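Local coordinates for protein geranyltranstransferase (Marinomonas sp. MED121, PDB 4F62) that probably catalyses the chain-elongating condensation of allylic and isopentenyl diphosphates, as a putative farnesyl-diphosphate synthase of the all-helical isoprenoid synthase family, at residues Q58-I63 / A205-Y210; A72-I77 / G182-A187; S14-Y19 / G45-P50; E21-D26 / F123-N128. All blocks are in the same frame, centred on the assembly; numbering follows the deposited sequence.

Interaction 1 (Q58-I63 / A205-Y210); sequences QLVGDI and AKLDAY
No flat group takes part where Leu59 and Val60 meet Leu207, so there is neither ring face nor edge to assign. The contact is made of methyl groups. Leu59 and Leu207 reach toward each other tip to tip, and Leu59 CD2 lies 3.7 Å from Leu207 CD2. The CG of Leu59 is turned anti to the backbone N (chi1 -173°), which carries its branch out from the last turn of helix 48-60 toward helix 201-226. On Leu207 the CG is anti to the carbonyl carbon instead. Its other methyl, CD1, is approached more loosely by Val60 CG1, at 4.5 Å. The backbones stay well apart, with Leu59 CA and Leu207 CA separated by 9.9 Å. Other helices therefore share the space around the two tips. Leu283 of helix 281-291 touches both leucines, and Ala193 of helix 170-194 touches Val60 and Leu207. These four helices meet here within the all-helical isoprenoid synthase bundle. No hydrogen bond or charge pair crosses between the segments. Their direct attachment thus rests on van der Waals contact and the burial of the leucine methyls, which sets no strict direction.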
loop_
_atom_site.group_PDB
_atom_site.type_symbol
_atom_site.label_atom_id
_atom_site.label_comp_id
_atom_site.label_asym_id
_atom_site.label_seq_id
_atom_site.Cartn_x
_atom_site.Cartn_y
_atom_site.Cartn_z
ATOM N N GLN A 58 -6.207 24.394 -6.444
ATOM C CA GLN A 58 -6.325 25.728 -7.025
ATOM C C GLN A 58 -7.526 26.483 -6.488
ATOM O O GLN A 58 -7.467 27.687 -6.265
ATOM C CB GLN A 58 -6.442 25.628 -8.538
ATOM C CG GLN A 58 -5.129 25.491 -9.228
ATOM C CD GLN A 58 -5.182 26.062 -10.615
ATOM O OE1 GLN A 58 -6.247 26.105 -11.238
ATOM N NE2 GLN A 58 -4.038 26.530 -11.105
ATOM N N LEU A 59 -8.620 25.764 -6.292
ATOM C CA LEU A 59 -9.819 26.348 -5.715
ATOM C C LEU A 59 -9.523 27.060 -4.396
ATOM O O LEU A 59 -9.882 28.226 -4.227
ATOM C CB LEU A 59 -10.865 25.265 -5.485
ATOM C CG LEU A 59 -12.230 25.768 -5.030
ATOM C CD1 LEU A 59 -12.916 26.455 -6.188
ATOM C CD2 LEU A 59 -13.071 24.630 -4.516
ATOM N N VAL A 60 -8.837 26.377 -3.476
ATOM C CA VAL A 60 -8.725 26.878 -2.104
ATOM C C VAL A 60 -7.381 27.518 -1.741
ATOM O O VAL A 60 -7.260 28.189 -0.711
ATOM C CB VAL A 60 -9.057 25.783 -1.075
ATOM C CG1 VAL A 60 -10.453 25.224 -1.332
ATOM C CG2 VAL A 60 -8.020 24.683 -1.142
ATOM N N GLY A 61 -6.374 27.304 -2.576
ATOM C CA GLY A 61 -5.064 27.874 -2.332
ATOM C C GLY A 61 -4.149 27.713 -3.527
ATOM O O GLY A 61 -4.522 28.035 -4.657
ATOM N N ASP A 62 -2.951 27.197 -3.283
ATOM C CA ASP A 62 -1.993 27.023 -4.359
ATOM C C ASP A 62 -1.522 25.570 -4.492
ATOM O O ASP A 62 -1.383 24.860 -3.497
ATOM C CB ASP A 62 -0.822 27.977 -4.152
ATOM C CG ASP A 62 -1.280 29.430 -4.007
ATOM O OD1 ASP A 62 -2.069 29.899 -4.864
ATOM O OD2 ASP A 62 -0.873 30.090 -3.029
ATOM N N ILE A 63 -1.322 25.129 -5.732
ATOM C CA ILE A 63 -0.756 23.812 -5.999
ATOM C C ILE A 63 0.631 23.729 -5.352
ATOM O O ILE A 63 1.448 24.644 -5.494
ATOM C CB ILE A 63 -0.649 23.537 -7.519
ATOM C CG1 ILE A 63 -2.046 23.471 -8.153
ATOM C CG2 ILE A 63 0.098 22.231 -7.759
ATOM C CD1 ILE A 63 -2.055 23.527 -9.696
ATOM N N ALA A 205 -16.329 20.254 3.123
ATOM C CA ALA A 205 -17.666 19.674 3.054
ATOM C C ALA A 205 -18.319 19.876 1.675
ATOM O O ALA A 205 -18.969 18.964 1.138
ATOM C CB ALA A 205 -18.542 20.253 4.149
ATOM N N LYS A 206 -18.145 21.066 1.103
ATOM C CA LYS A 206 -18.650 21.348 -0.239
ATOM C C LYS A 206 -17.961 20.463 -1.269
ATOM O O LYS A 206 -18.606 19.947 -2.183
ATOM C CB LYS A 206 -18.449 22.824 -0.593
ATOM C CG LYS A 206 -19.273 23.796 0.237
ATOM C CD LYS A 206 -18.736 25.214 0.076
ATOM C CE LYS A 206 -19.408 26.184 1.036
ATOM N NZ LYS A 206 -20.884 26.186 0.846
ATOM N N LEU A 207 -16.650 20.282 -1.119
ATOM C CA LEU A 207 -15.898 19.433 -2.046
ATOM C C LEU A 207 -16.314 17.972 -1.939
ATOM O O LEU A 207 -16.423 17.282 -2.960
ATOM C CB LEU A 207 -14.386 19.612 -1.863
ATOM C CG LEU A 207 -13.899 20.990 -2.301
ATOM C CD1 LEU A 207 -12.441 21.241 -1.871
ATOM C CD2 LEU A 207 -14.054 21.137 -3.807
ATOM N N ASP A 208 -16.576 17.514 -0.713
ATOM C CA ASP A 208 -17.140 16.181 -0.479
ATOM C C ASP A 208 -18.376 15.961 -1.312
ATOM O O ASP A 208 -18.490 14.967 -2.029
ATOM C CB ASP A 208 -17.567 16.014 0.982
ATOM C CG ASP A 208 -16.463 15.484 1.862
ATOM O OD1 ASP A 208 -15.389 15.143 1.333
ATOM O OD2 ASP A 208 -16.678 15.392 3.089
ATOM N N ALA A 209 -19.321 16.889 -1.176
ATOM C CA ALA A 209 -20.599 16.783 -1.854
ATOM C C ALA A 209 -20.400 16.893 -3.362
ATOM O O ALA A 209 -21.061 16.192 -4.135
ATOM C CB ALA A 209 -21.551 17.865 -1.350
ATOM N N TYR A 210 -19.482 17.764 -3.782
ATOM C CA TYR A 210 -19.174 17.882 -5.206
ATOM C C TYR A 210 -18.726 16.521 -5.733
ATOM O O TYR A 210 -19.243 16.021 -6.740
ATOM C CB TYR A 210 -18.097 18.942 -5.445
ATOM C CG TYR A 210 -17.448 18.889 -6.816
ATOM C CD1 TYR A 210 -16.334 18.090 -7.048
ATOM C CD2 TYR A 210 -17.941 19.647 -7.874
ATOM C CE1 TYR A 210 -15.729 18.042 -8.294
ATOM C CE2 TYR A 210 -17.344 19.599 -9.128
ATOM C CZ TYR A 210 -16.232 18.790 -9.325
ATOM O OH TYR A 210 -15.622 18.718 -10.558
#

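Interaction 2 (A72-I77 / G182-A187); sequences AALESI and GALIKA
Leu74 and Leu184 slide past each other in opposite directions, flank against flank. Their CD2 methyls do the touching, with Leu74 CD2 3.6 Å from Leu184 CD2. The same methyl of Leu74 also rests against a short side chain, since Ala187 CB lies 3.8 Å from Leu74 CD2. Leu74 thus lies across both Leu184 and Ala187, which are one helical turn apart.

Ile77 sits one turn further along its own helix and meets Leu184 at a slant. It uses its CG2 branch, and Ile77 CG2 is 3.8 Å from Leu184 CD1. With CG1 anti to the carbonyl carbon (chi1 -68°), the longer arm of Ile77 leads away and leaves the CG2 methyl to face Leu184. Leu184 therefore serves two partners with its two methyls. Its chi1 of -91° is well off a staggered value.

Segments 72-77 and 182-187, on helices 65-86 and 170-194, run nearly antiparallel (167°), their axes 10.8 Å apart at closest approach. Both belong to the helical bundle of the isoprenoid synthase fold. In this family the helix that corresponds to 65-86 leads into the first aspartate-rich motif. The contact lies in the interior, about 4 Å from the centre of the chain.

Helix 134-148 also packs here. Its Leu144 touches Leu74, its Ala147 touches Ala187, and its Ser148 touches both Ile77 and Leu184.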
loop_
_atom_site.group_PDB
_atom_site.type_symbol
_atom_site.label_atom_id
_atom_site.label_comp_id
_atom_site.label_asym_id
_atom_site.label_seq_id
_atom_site.Cartn_x
_atom_site.Cartn_y
_atom_site.Cartn_z
ATOM N N ALA A 72 -0.126 12.100 -7.874
ATOM C CA ALA A 72 0.658 10.958 -8.331
ATOM C C ALA A 72 0.281 9.688 -7.573
ATOM O O ALA A 72 0.186 8.616 -8.172
ATOM C CB ALA A 72 2.152 11.246 -8.167
ATOM N N ALA A 73 0.061 9.811 -6.259
ATOM C CA ALA A 73 -0.318 8.660 -5.434
ATOM C C ALA A 73 -1.669 8.120 -5.862
ATOM O O ALA A 73 -1.854 6.904 -5.991
ATOM C CB ALA A 73 -0.357 9.023 -3.943
ATOM N N LEU A 74 -2.618 9.026 -6.070
ATOM C CA LEU A 74 -3.958 8.629 -6.510
ATOM C C LEU A 74 -3.897 7.942 -7.874
ATOM O O LEU A 74 -4.580 6.943 -8.110
ATOM C CB LEU A 74 -4.876 9.856 -6.585
ATOM C CG LEU A 74 -5.294 10.379 -5.207
ATOM C CD1 LEU A 74 -5.707 11.829 -5.308
ATOM C CD2 LEU A 74 -6.441 9.549 -4.664
ATOM N N GLU A 75 -3.075 8.468 -8.777
ATOM C CA GLU A 75 -2.956 7.841 -10.092
ATOM C C GLU A 75 -2.321 6.445 -9.978
ATOM O O GLU A 75 -2.684 5.527 -10.719
ATOM C CB GLU A 75 -2.164 8.734 -11.065
ATOM C CG GLU A 75 -2.141 8.202 -12.489
ATOM C CD GLU A 75 -3.523 8.236 -13.171
ATOM O OE1 GLU A 75 -4.438 8.923 -12.664
ATOM O OE2 GLU A 75 -3.696 7.586 -14.235
ATOM N N SER A 76 -1.393 6.284 -9.034
ATOM C CA SER A 76 -0.741 4.984 -8.829
ATOM C C SER A 76 -1.699 3.955 -8.268
ATOM O O SER A 76 -1.686 2.796 -8.689
ATOM C CB SER A 76 0.497 5.090 -7.921
ATOM O OG SER A 76 1.493 5.856 -8.579
ATOM N N ILE A 77 -2.519 4.374 -7.310
ATOM C CA ILE A 77 -3.562 3.507 -6.786
ATOM C C ILE A 77 -4.515 3.086 -7.918
ATOM O O ILE A 77 -4.793 1.896 -8.100
ATOM C CB ILE A 77 -4.354 4.185 -5.650
ATOM C CG1 ILE A 77 -3.447 4.346 -4.422
ATOM C CG2 ILE A 77 -5.575 3.346 -5.279
ATOM C CD1 ILE A 77 -2.913 2.999 -3.869
ATOM N N GLY A 182 -16.261 5.858 -6.315
ATOM C CA GLY A 182 -16.589 7.122 -5.672
ATOM C C GLY A 182 -15.500 7.596 -4.705
ATOM O O GLY A 182 -15.136 8.778 -4.677
ATOM N N ALA A 183 -14.976 6.672 -3.907
ATOM C CA ALA A 183 -14.050 7.020 -2.827
ATOM C C ALA A 183 -12.761 7.698 -3.317
ATOM O O ALA A 183 -12.312 8.683 -2.724
ATOM C CB ALA A 183 -13.744 5.784 -1.957
ATOM N N LEU A 184 -12.188 7.196 -4.411
ATOM C CA LEU A 184 -10.951 7.762 -4.944
ATOM C C LEU A 184 -11.201 9.113 -5.592
ATOM O O LEU A 184 -10.326 9.987 -5.583
ATOM C CB LEU A 184 -10.285 6.827 -5.960
ATOM C CG LEU A 184 -9.246 5.801 -5.524
ATOM C CD1 LEU A 184 -8.555 5.246 -6.766
ATOM C CD2 LEU A 184 -8.213 6.402 -4.548
ATOM N N ILE A 185 -12.387 9.278 -6.172
ATOM C CA ILE A 185 -12.768 10.568 -6.728
ATOM C C ILE A 185 -12.855 11.580 -5.599
ATOM O O ILE A 185 -12.409 12.714 -5.728
ATOM C CB ILE A 185 -14.153 10.494 -7.423
ATOM C CG1 ILE A 185 -14.090 9.563 -8.635
ATOM C CG2 ILE A 185 -14.632 11.879 -7.811
ATOM C CD1 ILE A 185 -13.072 9.976 -9.681
ATOM N N LYS A 186 -13.453 11.167 -4.485
ATOM C CA LYS A 186 -13.547 12.039 -3.312
ATOM C C LYS A 186 -12.172 12.305 -2.684
ATOM O O LYS A 186 -11.888 13.421 -2.224
ATOM C CB LYS A 186 -14.499 11.439 -2.267
ATOM C CG LYS A 186 -14.829 12.386 -1.113
ATOM C CD LYS A 186 -16.060 11.911 -0.315
ATOM C CE LYS A 186 -15.665 10.933 0.781
ATOM N NZ LYS A 186 -16.242 11.316 2.108
ATOM N N ALA A 187 -11.328 11.279 -2.650
ATOM C CA ALA A 187 -9.963 11.442 -2.133
ATOM C C ALA A 187 -9.218 12.479 -2.968
ATOM O O ALA A 187 -8.432 13.270 -2.444
ATOM C CB ALA A 187 -9.223 10.127 -2.157
#

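Interaction 3 (S14-Y19 / G45-P50); sequences SRVDQY and GKRIRP
The Gly-Lys-Arg-Ile-Arg-Pro sequence of 45-50, part of the GGKR(I/L)RP region of polyprenyl synthases, is held against helix 5-23 by a salt bridge between Arg47 and Asp17. Arg47 grips side-on with two nitrogens, both on one oxygen. Arg47 NE donates to Asp17 OD1 at 2.8 Å, and Arg47 NH2 donates to Asp17 OD1 at 2.9 Å. Neither bond is straight, with N-H to acceptor angles of 143° and 135°. The carboxylate stands nearly upright to the guanidinium, 83° between planes. NE meets the syn lone pair of OD1, while NH2 comes from above the carboxylate plane.

The Arg47 chain is bent at chi2, which brings its CG alongside Val16, where Val16 CG1 is 4.0 Å from Arg47 CG. Val16 also crosses the Pro50 ring at about a right angle. Its CG1 lies 3.9 Å from Pro50 CB, and its CG2 lies 3.9 Å from Pro50 CG. These apolar contacts flank the buried charge.

The guanidinium has further partners: Glu75 on helix 65-86 pairs with NH1, and Leu41 O accepts from NH2. A leucine in place of Arg47 would probably leave the carboxylates of Asp17 and Glu75 without their shared cation and remove this polar link between helices 5-23 and 65-86.

Arg47 occupies the N-cap position of helix 48-60. Nearby, Arg49 NH1 bonds a glycerol, probably from the crystallisation liquor. In relatives a lysine and an arginine of this region bind isopentenyl diphosphate; the same role here is probable.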
loop_
_atom_site.group_PDB
_atom_site.type_symbol
_atom_site.label_atom_id
_atom_site.label_comp_id
_atom_site.label_asym_id
_atom_site.label_seq_id
_atom_site.Cartn_x
_atom_site.Cartn_y
_atom_site.Cartn_z
ATOM N N SER A 14 0.608 16.775 -18.252
ATOM C CA SER A 14 2.057 16.938 -18.376
ATOM C C SER A 14 2.701 16.971 -16.991
ATOM O O SER A 14 3.720 16.319 -16.743
ATOM C CB SER A 14 2.405 18.221 -19.126
ATOM O OG SER A 14 1.839 18.197 -20.426
ATOM N N ARG A 15 2.092 17.723 -16.083
ATOM C CA ARG A 15 2.657 17.884 -14.753
ATOM C C ARG A 15 2.710 16.561 -13.981
ATOM O O ARG A 15 3.765 16.200 -13.435
ATOM C CB ARG A 15 1.910 18.968 -13.955
ATOM C CG ARG A 15 2.546 19.260 -12.600
ATOM C CD ARG A 15 1.956 20.470 -11.890
ATOM N NE ARG A 15 2.495 20.557 -10.532
ATOM C CZ ARG A 15 2.794 21.688 -9.902
ATOM N NH1 ARG A 15 2.594 22.853 -10.496
ATOM N NH2 ARG A 15 3.298 21.648 -8.671
ATOM N N VAL A 16 1.602 15.820 -13.929
ATOM C CA VAL A 16 1.629 14.577 -13.151
ATOM C C VAL A 16 2.501 13.507 -13.820
ATOM O O VAL A 16 3.157 12.721 -13.136
ATOM C CB VAL A 16 0.210 14.045 -12.778
ATOM C CG1 VAL A 16 -0.513 13.458 -13.998
ATOM C CG2 VAL A 16 0.297 13.005 -11.653
ATOM N N ASP A 17 2.521 13.491 -15.152
ATOM C CA ASP A 17 3.320 12.515 -15.885
ATOM C C ASP A 17 4.826 12.691 -15.662
ATOM O O ASP A 17 5.532 11.724 -15.385
ATOM C CB ASP A 17 2.998 12.559 -17.381
ATOM C CG ASP A 17 1.635 11.948 -17.705
ATOM O OD1 ASP A 17 0.976 11.425 -16.778
ATOM O OD2 ASP A 17 1.239 11.988 -18.888
ATOM N N GLN A 18 5.314 13.920 -15.805
ATOM C CA GLN A 18 6.714 14.221 -15.508
ATOM C C GLN A 18 7.069 13.885 -14.061
ATOM O O GLN A 18 8.146 13.358 -13.783
ATOM C CB GLN A 18 7.024 15.695 -15.766
ATOM C CG GLN A 18 7.330 16.040 -17.203
ATOM C CD GLN A 18 7.596 17.526 -17.377
ATOM O OE1 GLN A 18 8.737 17.982 -17.257
ATOM N NE2 GLN A 18 6.538 18.293 -17.638
ATOM N N TYR A 19 6.171 14.200 -13.136
ATOM C CA TYR A 19 6.446 13.984 -11.723
ATOM C C TYR A 19 6.505 12.490 -11.396
ATOM O O TYR A 19 7.397 12.039 -10.685
ATOM C CB TYR A 19 5.376 14.675 -10.878
ATOM C CG TYR A 19 5.581 14.574 -9.387
ATOM C CD1 TYR A 19 6.418 15.461 -8.721
ATOM C CD2 TYR A 19 4.913 13.611 -8.640
ATOM C CE1 TYR A 19 6.591 15.382 -7.350
ATOM C CE2 TYR A 19 5.086 13.515 -7.273
ATOM C CZ TYR A 19 5.919 14.397 -6.632
ATOM O OH TYR A 19 6.090 14.312 -5.266
ATOM N N GLY A 45 -4.214 6.766 -20.423
ATOM C CA GLY A 45 -5.161 7.207 -19.403
ATOM C C GLY A 45 -5.287 8.724 -19.324
ATOM O O GLY A 45 -4.311 9.434 -19.566
ATOM N N LYS A 46 -6.464 9.231 -18.960
ATOM C CA LYS A 46 -6.712 10.679 -19.020
ATOM C C LYS A 46 -6.390 11.487 -17.743
ATOM O O LYS A 46 -6.542 12.717 -17.728
ATOM C CB LYS A 46 -8.144 10.960 -19.492
ATOM C CG LYS A 46 -8.411 10.540 -20.940
ATOM C CD LYS A 46 -7.338 11.097 -21.888
ATOM C CE LYS A 46 -7.672 10.846 -23.356
ATOM N NZ LYS A 46 -8.740 11.759 -23.866
ATOM N N ARG A 47 -5.930 10.803 -16.696
ATOM C CA ARG A 47 -5.521 11.452 -15.437
ATOM C C ARG A 47 -6.633 12.265 -14.755
ATOM O O ARG A 47 -6.377 13.341 -14.192
ATOM C CB ARG A 47 -4.307 12.370 -15.660
ATOM C CG ARG A 47 -3.189 11.760 -16.457
ATOM C CD ARG A 47 -2.742 10.454 -15.841
ATOM N NE ARG A 47 -1.427 10.070 -16.345
ATOM C CZ ARG A 47 -0.945 8.831 -16.340
ATOM N NH1 ARG A 47 -1.677 7.830 -15.865
ATOM N NH2 ARG A 47 0.270 8.593 -16.818
ATOM N N ILE A 48 -7.859 11.757 -14.820
ATOM C CA ILE A 48 -9.005 12.411 -14.197
ATOM C C ILE A 48 -8.743 12.713 -12.726
ATOM O O ILE A 48 -9.023 13.811 -12.236
ATOM C CB ILE A 48 -10.227 11.499 -14.245
ATOM C CG1 ILE A 48 -10.635 11.241 -15.694
ATOM C CG2 ILE A 48 -11.357 12.096 -13.450
ATOM C CD1 ILE A 48 -10.934 12.469 -16.446
ATOM N N ARG A 49 -8.199 11.737 -12.014
ATOM C CA ARG A 49 -7.967 11.931 -10.585
ATOM C C ARG A 49 -6.878 12.970 -10.288
ATOM O O ARG A 49 -7.074 13.849 -9.442
ATOM C CB ARG A 49 -7.749 10.578 -9.882
ATOM C CG ARG A 49 -9.042 9.734 -9.914
ATOM C CD ARG A 49 -8.812 8.232 -9.716
ATOM N NE ARG A 49 -10.017 7.464 -10.069
ATOM C CZ ARG A 49 -10.421 7.222 -11.317
ATOM N NH1 ARG A 49 -9.720 7.688 -12.348
ATOM N NH2 ARG A 49 -11.523 6.513 -11.535
ATOM N N PRO A 50 -5.726 12.886 -10.974
ATOM C CA PRO A 50 -4.835 14.051 -10.856
ATOM C C PRO A 50 -5.494 15.396 -11.214
ATOM O O PRO A 50 -5.316 16.357 -10.458
ATOM C CB PRO A 50 -3.706 13.717 -11.834
ATOM C CG PRO A 50 -3.572 12.214 -11.680
ATOM C CD PRO A 50 -5.030 11.725 -11.566
#

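Interaction 4 (E21-D26 / F123-N128); sequences EQQLSD and FELLSN
Beside Leu125 and Asn128, which meet Gln23, Ser127 OG donates to Phe123 O at 2.8 Å and links Ser127 back to Phe123, one turn earlier. Across the contact, Gln23 carries most of the touching. Its stem lies over one leucine methyl, with Gln23 CB 3.6 Å from Leu125 CD2 and Gln23 CG 3.8 Å from the same Leu125 CD2. The two side chains cross at a slant.

The Gln23 chain then bends at chi2 (-61°), which carries its amide to Asn128. Gln23 OE1 comes within 2.9 Å of Asn128 ND2, but the angle is too poor for a hydrogen bond. The two amide planes are 48° apart. Asn128 OD1 has a partner of its own in Thr130 N. The helix 5-23 ends at Gln23, and the next residue, Leu24, is the centre of an inverse gamma turn, with a weak bond from Ser25 N to Gln23 O.

Glu124 only skirts the contact, passing near Gln23 O. Its OE1 forms a salt bridge with Arg150 of the second subunit, whose guanidinium also bonds Ser25 O. The Phe123 ring stacks on Phe123 of that subunit. The C-terminal ends of helices 5-23 and 108-126 pack together beside the dimer interface, in keeping with the helical homodimers that polyprenyl synthases typically form.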
loop_
_atom_site.group_PDB
_atom_site.type_symbol
_atom_site.label_atom_id
_atom_site.label_comp_id
_atom_site.label_asym_id
_atom_site.label_seq_id
_atom_site.Cartn_x
_atom_site.Cartn_y
_atom_site.Cartn_z
ATOM N N GLU A 21 7.306 10.136 -13.487
ATOM C CA GLU A 21 8.543 9.697 -14.116
ATOM C C GLU A 21 9.755 9.987 -13.246
ATOM O O GLU A 21 10.633 9.136 -13.088
ATOM C CB GLU A 21 8.728 10.384 -15.477
ATOM C CG GLU A 21 8.763 9.431 -16.652
ATOM C CD GLU A 21 9.914 8.443 -16.580
ATOM O OE1 GLU A 21 9.697 7.254 -16.907
ATOM O OE2 GLU A 21 11.033 8.855 -16.202
ATOM N N GLN A 22 9.805 11.196 -12.696
ATOM C CA GLN A 22 10.919 11.597 -11.846
ATOM C C GLN A 22 10.945 10.767 -10.564
ATOM O O GLN A 22 11.994 10.274 -10.175
ATOM C CB GLN A 22 10.843 13.091 -11.511
ATOM C CG GLN A 22 11.218 14.014 -12.662
ATOM C CD GLN A 22 10.522 15.373 -12.583
ATOM O OE1 GLN A 22 9.801 15.665 -11.622
ATOM N NE2 GLN A 22 10.729 16.204 -13.603
ATOM N N GLN A 23 9.796 10.597 -9.915
ATOM C CA GLN A 23 9.772 9.891 -8.638
ATOM C C GLN A 23 10.010 8.383 -8.769
ATOM O O GLN A 23 10.538 7.757 -7.847
ATOM C CB GLN A 23 8.465 10.168 -7.881
ATOM C CG GLN A 23 8.242 11.642 -7.594
ATOM C CD GLN A 23 9.344 12.229 -6.723
ATOM O OE1 GLN A 23 9.739 11.634 -5.723
ATOM N NE2 GLN A 23 9.849 13.398 -7.108
ATOM N N LEU A 24 9.601 7.790 -9.888
ATOM C CA LEU A 24 9.867 6.370 -10.100
ATOM C C LEU A 24 11.340 6.229 -10.467
ATOM O O LEU A 24 11.677 5.960 -11.619
ATOM C CB LEU A 24 8.973 5.778 -11.201
ATOM C CG LEU A 24 8.896 4.241 -11.269
ATOM C CD1 LEU A 24 8.443 3.668 -9.936
ATOM C CD2 LEU A 24 7.956 3.768 -12.365
ATOM N N SER A 25 12.209 6.427 -9.475
ATOM C CA SER A 25 13.657 6.470 -9.678
ATOM C C SER A 25 14.220 5.108 -10.080
ATOM O O SER A 25 13.729 4.052 -9.653
ATOM C CB SER A 25 14.351 6.942 -8.400
ATOM O OG SER A 25 14.014 6.090 -7.314
ATOM N N ASP A 26 15.257 5.141 -10.906
ATOM C CA ASP A 26 15.904 3.922 -11.368
ATOM C C ASP A 26 16.530 3.125 -10.223
ATOM O O ASP A 26 17.101 3.688 -9.285
ATOM C CB ASP A 26 16.961 4.245 -12.435
ATOM C CG ASP A 26 16.347 4.547 -13.786
ATOM O OD1 ASP A 26 15.178 4.168 -14.004
ATOM O OD2 ASP A 26 17.038 5.150 -14.633
ATOM N N PHE A 123 2.298 5.071 -1.570
ATOM C CA PHE A 123 2.676 5.467 -0.223
ATOM C C PHE A 123 4.082 6.012 -0.172
ATOM O O PHE A 123 4.398 6.840 0.683
ATOM C CB PHE A 123 2.420 4.321 0.767
ATOM C CG PHE A 123 0.949 3.993 0.906
ATOM C CD1 PHE A 123 0.115 4.807 1.667
ATOM C CD2 PHE A 123 0.391 2.903 0.237
ATOM C CE1 PHE A 123 -1.248 4.524 1.790
ATOM C CE2 PHE A 123 -0.969 2.609 0.350
ATOM C CZ PHE A 123 -1.794 3.423 1.134
ATOM N N GLU A 124 4.923 5.581 -1.111
ATOM C CA GLU A 124 6.262 6.141 -1.218
ATOM C C GLU A 124 6.130 7.621 -1.584
ATOM O O GLU A 124 6.807 8.480 -1.018
ATOM C CB GLU A 124 7.080 5.403 -2.291
ATOM C CG GLU A 124 8.494 5.986 -2.514
ATOM C CD GLU A 124 9.274 5.263 -3.622
ATOM O OE1 GLU A 124 8.904 4.122 -4.010
ATOM O OE2 GLU A 124 10.259 5.841 -4.118
ATOM N N LEU A 125 5.244 7.901 -2.532
ATOM C CA LEU A 125 5.031 9.263 -3.047
ATOM C C LEU A 125 4.616 10.197 -1.918
ATOM O O LEU A 125 5.101 11.324 -1.820
ATOM C CB LEU A 125 3.946 9.248 -4.142
ATOM C CG LEU A 125 4.423 8.656 -5.478
ATOM C CD1 LEU A 125 3.275 8.289 -6.391
ATOM C CD2 LEU A 125 5.365 9.652 -6.165
ATOM N N LEU A 126 3.744 9.701 -1.044
ATOM C CA LEU A 126 3.212 10.508 0.059
ATOM C C LEU A 126 4.140 10.641 1.266
ATOM O O LEU A 126 3.901 11.477 2.139
ATOM C CB LEU A 126 1.841 9.982 0.511
ATOM C CG LEU A 126 0.688 10.244 -0.469
ATOM C CD1 LEU A 126 -0.625 9.640 0.064
ATOM C CD2 LEU A 126 0.533 11.739 -0.667
ATOM N N SER A 127 5.199 9.833 1.316
ATOM C CA SER A 127 6.116 9.868 2.453
ATOM C C SER A 127 7.540 10.222 2.040
ATOM O O SER A 127 8.487 9.841 2.698
ATOM C CB SER A 127 6.113 8.531 3.190
ATOM O OG SER A 127 6.549 7.491 2.336
ATOM N N ASN A 128 7.674 10.961 0.948
ATOM C CA ASN A 128 8.966 11.415 0.445
ATOM C C ASN A 128 9.642 12.335 1.472
ATOM O O ASN A 128 9.009 13.263 1.979
ATOM C CB ASN A 128 8.705 12.167 -0.865
ATOM C CG ASN A 128 9.976 12.534 -1.622
ATOM O OD1 ASN A 128 11.031 12.793 -1.033
ATOM N ND2 ASN A 128 9.865 12.587 -2.954
#

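In the fold
Interactions 2 and 3 are the closest pair, with centres 12 Å apart. They are joined by the salt bridge of Glu75 OE2 with Arg47 NH1 (2.6 Å). Interaction 4 borders interaction 2 through Leu125, whose CD1 is 3.5 Å from Ala72 C, and it shares helix 5-23 with interaction 3. Interaction 1 shares helix 48-60 with interaction 3, and Ile63 CG2 lies 3.4 Å from Arg15 NH2. Interactions 1 and 4 do not touch; their nearest atoms are about 12 Å apart. A glycerol, probably from the crystallisation liquor, lies about 6 Å from the Arg47 side chain; this is consistent with interaction 3 bordering the probable substrate pocket. Interaction 4 faces the second subunit.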